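Local coordinates for protein NDP-rhamnosyltransferase (Saccharopolyspora spinosa, PDB 3TSA) that is a glycosyltransferase of the two-domain GT-B fold, related to the erythromycin biosynthesis protein CIII, at residues Val4-Leu9 with His30-Ala35; Arg70-Ala75 with Leu312-Asp317; Pro184-Ser189 with Ile364-Glu369. All coordinates share one frame; numbering follows the deposited sequence.

Contact 1. Residues Val4-Leu9 with His30-Ala35; sequences VLVVPL and HEVLIA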
loop_
_atom_site.group_PDB
_atom_site.type_symbol
_atom_site.label_atom_id
_atom_site.label_comp_id
_atom_site.label_asym_id
_atom_site.label_seq_id
_atom_site.Cartn_x
_atom_site.Cartn_y
_atom_site.Cartn_z
ATOM N N VAL A 4 7.340 -13.841 -2.235
ATOM C CA VAL A 4 8.123 -13.389 -1.096
ATOM C C VAL A 4 7.328 -13.474 0.190
ATOM O O VAL A 4 6.379 -12.691 0.348
ATOM C CB VAL A 4 8.635 -11.925 -1.323
ATOM C CG1 VAL A 4 9.599 -11.432 -0.122
ATOM C CG2 VAL A 4 9.267 -11.828 -2.710
ATOM N N LEU A 5 7.804 -14.300 1.145
ATOM C CA LEU A 5 7.182 -14.344 2.499
ATOM C C LEU A 5 7.970 -13.403 3.385
ATOM O O LEU A 5 9.218 -13.619 3.508
ATOM C CB LEU A 5 7.208 -15.764 3.100
ATOM C CG LEU A 5 6.512 -15.991 4.455
ATOM C CD1 LEU A 5 5.026 -15.608 4.402
ATOM C CD2 LEU A 5 6.629 -17.481 4.884
ATOM N N VAL A 6 7.278 -12.467 4.000
ATOM C CA VAL A 6 7.905 -11.469 4.802
ATOM C C VAL A 6 7.712 -11.852 6.274
ATOM O O VAL A 6 6.575 -12.190 6.709
ATOM C CB VAL A 6 7.275 -10.130 4.512
ATOM C CG1 VAL A 6 7.894 -9.012 5.404
ATOM C CG2 VAL A 6 7.366 -9.859 3.022
ATOM N N VAL A 7 8.818 -11.874 7.018
ATOM C CA VAL A 7 8.816 -12.369 8.384
ATOM C C VAL A 7 9.344 -11.245 9.267
ATOM O O VAL A 7 10.557 -11.090 9.411
ATOM C CB VAL A 7 9.744 -13.561 8.491
ATOM C CG1 VAL A 7 9.722 -14.168 9.861
ATOM C CG2 VAL A 7 9.361 -14.611 7.425
ATOM N N PRO A 8 8.434 -10.375 9.777
ATOM C CA PRO A 8 8.879 -9.295 10.596
ATOM C C PRO A 8 8.787 -9.670 12.064
ATOM O O PRO A 8 8.134 -10.672 12.416
ATOM C CB PRO A 8 7.891 -8.202 10.240
ATOM C CG PRO A 8 6.603 -8.976 9.933
ATOM C CD PRO A 8 7.036 -10.211 9.299
ATOM N N LEU A 9 9.462 -8.898 12.915
ATOM C CA LEU A 9 9.211 -8.956 14.344
ATOM C C LEU A 9 7.855 -8.331 14.597
ATOM O O LEU A 9 7.417 -7.472 13.806
ATOM C CB LEU A 9 10.204 -8.072 15.075
ATOM C CG LEU A 9 11.485 -8.587 15.705
ATOM C CD1 LEU A 9 11.980 -7.380 16.523
ATOM C CD2 LEU A 9 11.294 -9.842 16.487
ATOM N N HIS A 30 5.687 -9.333 -8.680
ATOM C CA HIS A 30 5.832 -10.440 -7.723
ATOM C C HIS A 30 4.740 -10.484 -6.658
ATOM O O HIS A 30 3.966 -9.533 -6.477
ATOM C CB HIS A 30 7.209 -10.345 -7.036
ATOM C CG HIS A 30 8.337 -10.216 -8.014
ATOM N ND1 HIS A 30 8.744 -11.267 -8.813
ATOM C CD2 HIS A 30 9.046 -9.140 -8.418
ATOM C CE1 HIS A 30 9.716 -10.858 -9.613
ATOM N NE2 HIS A 30 9.898 -9.558 -9.417
ATOM N N GLU A 31 4.660 -11.619 -5.968
ATOM C CA GLU A 31 3.621 -11.766 -4.947
ATOM C C GLU A 31 4.293 -11.647 -3.586
ATOM O O GLU A 31 5.451 -12.092 -3.424
ATOM C CB GLU A 31 3.016 -13.129 -5.047
ATOM C CG GLU A 31 1.980 -13.247 -6.163
ATOM C CD GLU A 31 1.534 -14.661 -6.261
ATOM O OE1 GLU A 31 2.246 -15.463 -6.923
ATOM O OE2 GLU A 31 0.562 -15.000 -5.520
ATOM N N VAL A 32 3.578 -11.028 -2.644
ATOM C CA VAL A 32 4.141 -10.772 -1.306
ATOM C C VAL A 32 3.093 -11.148 -0.293
ATOM O O VAL A 32 1.905 -10.820 -0.467
ATOM C CB VAL A 32 4.407 -9.304 -1.174
ATOM C CG1 VAL A 32 4.704 -8.874 0.306
ATOM C CG2 VAL A 32 5.552 -8.848 -2.272
ATOM N N LEU A 33 3.504 -11.845 0.763
ATOM C CA LEU A 33 2.580 -12.151 1.848
ATOM C C LEU A 33 3.322 -11.893 3.160
ATOM O O LEU A 33 4.499 -12.344 3.346
ATOM C CB LEU A 33 2.209 -13.655 1.769
ATOM C CG LEU A 33 1.157 -14.230 2.772
ATOM C CD1 LEU A 33 -0.240 -13.594 2.594
ATOM C CD2 LEU A 33 0.951 -15.767 2.639
ATOM N N ILE A 34 2.661 -11.202 4.095
ATOM C CA ILE A 34 3.272 -10.866 5.387
ATOM C C ILE A 34 2.842 -11.887 6.483
ATOM O O ILE A 34 1.640 -11.960 6.796
ATOM C CB ILE A 34 2.754 -9.496 5.854
ATOM C CG1 ILE A 34 2.919 -8.441 4.749
ATOM C CG2 ILE A 34 3.484 -9.044 7.164
ATOM C CD1 ILE A 34 4.264 -8.234 4.389
ATOM N N ALA A 35 3.770 -12.651 7.079
ATOM C CA ALA A 35 3.341 -13.534 8.174
ATOM C C ALA A 35 3.147 -12.583 9.399
ATOM O O ALA A 35 4.107 -11.905 9.835
ATOM C CB ALA A 35 4.458 -14.608 8.453
HETATM O O HOH W 1 6.394 -12.947 11.021
#
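Strands 4-7 and 31-35 run side by side in parallel, their short axes 4.8 Å apart and turned by 25°, in the seven-stranded sheet of the N-terminal domain. Four backbone bonds form the ladder. V4 N gives to E31 O at 2.8 Å, almost straight, and L33 N to V4 O. V6 N then gives to L33 O at 2.9 Å, and A35 N closes the series on V6 O. V4 and V6 thus use both their N-H and C=O groups toward the same neighbour, while the backbone groups of L5 and V7 bond to strand 117-121 on the other flank.

V6 carries the side-chain packing. Its CB meets I34 CD1 at 3.6 Å and lies close to L33 O. CG1, anti to the backbone N, touches the same I34 methyl; CG2, anti to the carbonyl carbon, touches it too and also reaches V32 CG1 at 3.9 Å. In I34, CG1 beside the backbone N (chi1 -51°) and a bend at chi2 (-62°) bring CD1 against V6. Beyond the strand end P8 lies across I34, with P8 CG 4.2 Å from I34 CG2. On the other face L5 CD1 comes to 3.5 Å from L33 O and also touches A35 CB.

The chain joins the strands through helix 19-27, a beta-alpha-beta crossover, and this helix covers V4 and V32; helix 82-113 packs on L5 and L33, and F208 of the second subunit also touches L33. In this buried apolar setting the ladder satisfies the backbone groups that face it, and past its end, where P8 has no N-H to offer, a water donates to both A35 O and P8 O.

Contact 2. Residues Arg70-Ala75 with Leu312-Asp317; sequences RFPNPA and LPQYFD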
loop_
_atom_site.group_PDB
_atom_site.type_symbol
_atom_site.label_atom_id
_atom_site.label_comp_id
_atom_site.label_asym_id
_atom_site.label_seq_id
_atom_site.Cartn_x
_atom_site.Cartn_y
_atom_site.Cartn_z
ATOM N N ARG A 70 11.616 0.751 33.792
ATOM C CA ARG A 70 12.394 2.049 33.754
ATOM C C ARG A 70 12.967 2.465 32.435
ATOM O O ARG A 70 13.844 1.793 31.894
ATOM C CB ARG A 70 13.581 2.093 34.705
ATOM C CG ARG A 70 13.390 2.986 35.876
ATOM C CD ARG A 70 12.150 2.571 36.677
ATOM N NE ARG A 70 12.344 2.653 38.135
ATOM C CZ ARG A 70 13.267 3.391 38.765
ATOM N NH1 ARG A 70 14.115 4.176 38.080
ATOM N NH2 ARG A 70 13.337 3.355 40.102
ATOM N N PHE A 71 12.500 3.588 31.962
ATOM C CA PHE A 71 13.062 4.161 30.774
ATOM C C PHE A 71 13.309 5.597 31.037
ATOM O O PHE A 71 12.582 6.219 31.855
ATOM C CB PHE A 71 12.021 4.031 29.633
ATOM C CG PHE A 71 11.798 2.584 29.212
ATOM C CD1 PHE A 71 10.746 1.876 29.718
ATOM C CD2 PHE A 71 12.737 1.923 28.384
ATOM C CE1 PHE A 71 10.581 0.517 29.379
ATOM C CE2 PHE A 71 12.613 0.578 28.085
ATOM C CZ PHE A 71 11.507 -0.126 28.530
ATOM N N PRO A 72 14.274 6.213 30.314
ATOM C CA PRO A 72 15.204 5.559 29.381
ATOM C C PRO A 72 16.110 4.589 30.028
ATOM O O PRO A 72 16.416 4.692 31.208
ATOM C CB PRO A 72 15.996 6.726 28.781
ATOM C CG PRO A 72 16.030 7.804 29.889
ATOM C CD PRO A 72 14.631 7.623 30.588
ATOM N N ASN A 73 16.539 3.590 29.281
ATOM C CA ASN A 73 17.531 2.616 29.780
ATOM C C ASN A 73 18.802 2.639 28.924
ATOM O O ASN A 73 18.913 1.868 27.935
ATOM C CB ASN A 73 16.935 1.194 29.795
ATOM C CG ASN A 73 17.844 0.240 30.563
ATOM O OD1 ASN A 73 19.041 0.560 30.766
ATOM N ND2 ASN A 73 17.352 -0.954 30.861
ATOM N N PRO A 74 19.782 3.502 29.271
ATOM C CA PRO A 74 21.021 3.649 28.509
ATOM C C PRO A 74 21.828 2.359 28.329
ATOM O O PRO A 74 22.690 2.271 27.428
ATOM C CB PRO A 74 21.868 4.622 29.397
ATOM C CG PRO A 74 20.815 5.475 30.050
ATOM C CD PRO A 74 19.734 4.442 30.427
ATOM N N ALA A 75 21.561 1.340 29.165
ATOM C CA ALA A 75 22.368 0.123 29.035
ATOM C C ALA A 75 22.109 -0.536 27.660
ATOM O O ALA A 75 22.945 -1.251 27.130
ATOM C CB ALA A 75 22.067 -0.862 30.217
ATOM N N LEU A 312 15.593 11.852 22.228
ATOM C CA LEU A 312 15.533 11.357 23.635
ATOM C C LEU A 312 15.467 9.867 23.591
ATOM O O LEU A 312 14.423 9.238 23.740
ATOM C CB LEU A 312 14.291 11.948 24.291
ATOM C CG LEU A 312 14.079 13.476 24.517
ATOM C CD1 LEU A 312 14.033 14.259 23.302
ATOM C CD2 LEU A 312 12.675 13.566 25.145
ATOM N N PRO A 313 16.635 9.194 23.438
ATOM C CA PRO A 313 16.570 7.747 23.274
ATOM C C PRO A 313 16.065 7.009 24.539
ATOM O O PRO A 313 16.267 7.522 25.661
ATOM C CB PRO A 313 18.064 7.383 23.046
ATOM C CG PRO A 313 18.861 8.516 23.791
ATOM C CD PRO A 313 18.008 9.724 23.446
ATOM N N GLN A 314 15.429 5.896 24.305
ATOM C CA GLN A 314 14.771 5.108 25.374
ATOM C C GLN A 314 15.259 3.675 25.434
ATOM O O GLN A 314 15.510 3.124 26.527
ATOM C CB GLN A 314 13.233 5.154 25.196
ATOM C CG GLN A 314 12.650 6.556 25.089
ATOM C CD GLN A 314 12.886 7.406 26.356
ATOM O OE1 GLN A 314 13.164 8.600 26.245
ATOM N NE2 GLN A 314 12.798 6.780 27.532
ATOM N N TYR A 315 15.365 3.018 24.279
ATOM C CA TYR A 315 15.614 1.606 24.311
ATOM C C TYR A 315 16.198 1.125 22.971
ATOM O O TYR A 315 16.301 1.907 22.004
ATOM C CB TYR A 315 14.343 0.821 24.692
ATOM C CG TYR A 315 13.096 0.997 23.806
ATOM C CD1 TYR A 315 13.142 1.259 22.391
ATOM C CD2 TYR A 315 11.845 0.808 24.399
ATOM C CE1 TYR A 315 11.940 1.358 21.660
ATOM C CE2 TYR A 315 10.714 0.856 23.685
ATOM C CZ TYR A 315 10.747 1.146 22.341
ATOM O OH TYR A 315 9.549 1.187 21.666
ATOM N N PHE A 316 16.573 -0.156 22.940
ATOM C CA PHE A 316 17.107 -0.819 21.721
ATOM C C PHE A 316 18.201 -0.037 21.002
ATOM O O PHE A 316 19.249 0.216 21.614
ATOM C CB PHE A 316 15.962 -1.320 20.845
ATOM C CG PHE A 316 15.157 -2.372 21.538
ATOM C CD1 PHE A 316 15.744 -3.618 21.870
ATOM C CD2 PHE A 316 13.875 -2.080 22.044
ATOM C CE1 PHE A 316 15.026 -4.612 22.627
ATOM C CE2 PHE A 316 13.144 -3.058 22.817
ATOM C CZ PHE A 316 13.738 -4.333 23.087
ATOM N N ASP A 317 17.963 0.346 19.738
ATOM C CA ASP A 317 18.980 0.985 18.896
ATOM C C ASP A 317 18.983 2.470 19.049
ATOM O O ASP A 317 19.834 3.160 18.431
ATOM C CB ASP A 317 18.633 0.660 17.393
ATOM C CG ASP A 317 17.242 1.069 17.027
ATOM O OD1 ASP A 317 16.296 0.835 17.801
ATOM O OD2 ASP A 317 17.049 1.592 15.910
#
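N73 N donates to Q314 O at 3.0 Å in a nearly straight bond (175°), in the carbonyl plane and on a lone pair. The same oxygen also lies at the edge of the F71 ring, 3.5 Å from F71 CD2, so one carbonyl meets both a backbone N-H and an aromatic rim. Next to it the two rings form an offset edge-to-face pair: the edge of Y315 is turned toward the face of F71, centroids 5.8 Å apart and planes at 83°. The closest ring atoms are F71 CE2 and Y315 CD2, at 3.8 Å, and F71 CE2 comes equally near Y315 CB. P72 packs against the backbone, its CB 3.2 Å from P313 O, with the Q314 side chain slanting past it.

Several features put these groups in place. The peptide bond before P72 is cis, which turns the chain sharply between the F71 ring and the N-H of N73. Y315 holds CG in the crowded position between its N and its carbonyl carbon (chi1 58°), and one face of its ring takes F316 CE2. After N73 the chain is fixed by an Asx turn: A75 N donates to N73 OD1 from above the carbonyl plane. Q318 OE1 accepts from both Q314 N and Y315 N, tying the loop to the start of helix 318-327, and Q340 NE2 bonds to P313 O.

This is an interdomain contact of the GT-B fold, between loops of the N- and C-terminal Rossmann-like domains. Residues 70-75 lead toward helix 82-113, where N73 rests on L87; residues 312-317 link strand 309-311 to helix 318-327, with Y315 packed on helix 227-233. P72 also rests on F319 of helix 318-327.

Contact 3. Residues Pro184-Ser189 with Ile364-Glu369; sequences PSLQAS and IKLSDE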
loop_
_atom_site.group_PDB
_atom_site.type_symbol
_atom_site.label_atom_id
_atom_site.label_comp_id
_atom_site.label_asym_id
_atom_site.label_seq_id
_atom_site.Cartn_x
_atom_site.Cartn_y
_atom_site.Cartn_z
ATOM N N PRO A 184 25.236 5.078 5.930
ATOM C CA PRO A 184 26.399 4.297 6.413
ATOM C C PRO A 184 27.203 4.986 7.492
ATOM O O PRO A 184 27.764 4.296 8.343
ATOM C CB PRO A 184 27.262 4.140 5.156
ATOM C CG PRO A 184 26.132 3.964 4.052
ATOM C CD PRO A 184 25.057 5.021 4.455
ATOM N N SER A 185 27.267 6.331 7.480
ATOM C CA SER A 185 28.109 7.039 8.498
ATOM C C SER A 185 27.487 6.836 9.875
ATOM O O SER A 185 28.193 7.027 10.867
ATOM C CB SER A 185 28.241 8.556 8.226
ATOM O OG SER A 185 26.952 9.170 8.350
ATOM N N LEU A 186 26.190 6.494 9.953
ATOM C CA LEU A 186 25.532 6.314 11.296
ATOM C C LEU A 186 25.413 4.874 11.728
ATOM O O LEU A 186 24.968 4.616 12.856
ATOM C CB LEU A 186 24.092 6.871 11.268
ATOM C CG LEU A 186 24.017 8.343 10.818
ATOM C CD1 LEU A 186 22.557 8.691 10.692
ATOM C CD2 LEU A 186 24.724 9.291 11.841
ATOM N N GLN A 187 25.808 3.892 10.908
ATOM C CA GLN A 187 25.523 2.520 11.289
ATOM C C GLN A 187 26.502 2.063 12.360
ATOM O O GLN A 187 27.646 2.527 12.384
ATOM C CB GLN A 187 25.580 1.663 9.989
ATOM C CG GLN A 187 25.232 0.107 10.185
ATOM C CD GLN A 187 23.869 -0.033 10.789
ATOM O OE1 GLN A 187 23.747 -0.001 12.003
ATOM N NE2 GLN A 187 22.860 -0.223 9.975
ATOM N N ALA A 188 26.071 1.194 13.306
ATOM C CA ALA A 188 26.922 0.651 14.333
ATOM C C ALA A 188 28.180 0.024 13.704
ATOM O O ALA A 188 28.106 -0.720 12.676
ATOM C CB ALA A 188 26.138 -0.417 15.153
ATOM N N SER A 189 29.319 0.348 14.320
ATOM C CA SER A 189 30.579 -0.110 13.736
ATOM C C SER A 189 30.674 -1.612 13.602
ATOM O O SER A 189 31.340 -2.093 12.691
ATOM C CB SER A 189 31.785 0.450 14.518
ATOM O OG SER A 189 31.723 0.115 15.894
ATOM N N ILE A 364 21.448 17.664 6.030
ATOM C CA ILE A 364 21.440 17.528 4.573
ATOM C C ILE A 364 22.602 16.612 4.095
ATOM O O ILE A 364 22.442 15.815 3.145
ATOM C CB ILE A 364 21.451 18.893 3.905
ATOM C CG1 ILE A 364 20.082 19.615 4.128
ATOM C CG2 ILE A 364 21.769 18.732 2.349
ATOM C CD1 ILE A 364 18.924 19.086 3.330
ATOM N N LYS A 365 23.763 16.715 4.732
ATOM C CA LYS A 365 24.842 15.724 4.409
ATOM C C LYS A 365 24.395 14.267 4.571
ATOM O O LYS A 365 24.639 13.378 3.733
ATOM C CB LYS A 365 26.164 16.039 5.196
ATOM C CG LYS A 365 26.769 17.370 4.735
ATOM C CD LYS A 365 27.334 17.248 3.324
ATOM C CE LYS A 365 27.963 18.520 2.888
ATOM N NZ LYS A 365 28.804 18.124 1.785
ATOM N N LEU A 366 23.678 13.994 5.667
ATOM C CA LEU A 366 23.164 12.663 5.894
ATOM C C LEU A 366 22.095 12.316 4.830
ATOM O O LEU A 366 22.020 11.170 4.370
ATOM C CB LEU A 366 22.546 12.563 7.309
ATOM C CG LEU A 366 23.595 12.704 8.443
ATOM C CD1 LEU A 366 22.849 12.824 9.817
ATOM C CD2 LEU A 366 24.461 11.502 8.597
ATOM N N SER A 367 21.282 13.313 4.476
ATOM C CA SER A 367 20.200 13.089 3.523
ATOM C C SER A 367 20.881 12.659 2.172
ATOM O O SER A 367 20.445 11.796 1.398
ATOM C CB SER A 367 19.451 14.362 3.320
ATOM O OG SER A 367 18.528 14.008 2.338
ATOM N N ASP A 368 22.012 13.261 1.897
ATOM C CA ASP A 368 22.779 12.888 0.669
ATOM C C ASP A 368 23.318 11.441 0.677
ATOM O O ASP A 368 23.424 10.838 -0.433
ATOM C CB ASP A 368 23.946 13.857 0.427
ATOM C CG ASP A 368 23.518 15.291 0.103
ATOM O OD1 ASP A 368 22.339 15.602 -0.176
ATOM O OD2 ASP A 368 24.399 16.161 0.049
ATOM N N GLU A 369 23.653 10.898 1.845
ATOM C CA GLU A 369 24.022 9.489 1.949
ATOM C C GLU A 369 22.825 8.610 1.591
ATOM O O GLU A 369 22.983 7.606 0.906
ATOM C CB GLU A 369 24.490 9.154 3.363
ATOM C CG GLU A 369 25.833 9.761 3.711
ATOM C CD GLU A 369 26.272 9.210 5.068
ATOM O OE1 GLU A 369 26.547 8.007 5.167
ATOM O OE2 GLU A 369 26.291 10.014 6.012
#
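The carboxylate of E369 presents its oxygen edge to S185, and both oxygens use their syn lone pairs. OE1 takes the backbone N-H of S185 at 2.9 Å, while OE2 takes the hydroxyl, S185 OG, at 2.6 Å. This two-point grip on a single residue fixes the rotation of the carboxylate. S185 manages it by holding OG between its N and its carbonyl carbon (chi1 65°), so hydroxyl and N-H face the same partner. P184 runs antiparallel alongside E369, its CD 3.4 Å from E369 OE1; as a proline it cannot donate from N. The E369 chain runs extended beyond CG (chi2 -173°), carrying the carboxylate across from the helix; the two donors would be expected to favour its ionised form.

One helical turn earlier, L366 CD2 lies 3.4 Å from S185 OG and 3.9 Å from L186 CG, the two leucines set roughly perpendicular. This apolar patch is buried, whereas P184 and S185 are exposed.

The loop between strands 177-180 and 195-196 of the N-terminal domain here meets helix 358-371 of the C-terminal domain. Helix 318-327 borders both partners: L186 rests on Y321, L366 on L325, and N324 ND2 bonds to L186 O.

How the contacts relate
Contact 1 lies in the core of one domain, whereas contacts 2 and 3 join the two domains and are only partly buried. The strand pair buries 417 Å² through regular backbone bonds and aliphatic side chains; the interdomain contacts bury 240 and 210 Å² and use more varied chemistry, a lone backbone bond with an aromatic pair in contact 2, a carboxylate gripped by two hydrogen bonds in contact 3. Their centres are about 22 Å apart, so the domains meet at two separate places; their segments alternate along the chain. Helix 318-327 serves both: it follows residues 312-317 directly and also flanks the leucines of contact 3. Contact 1 touches neither.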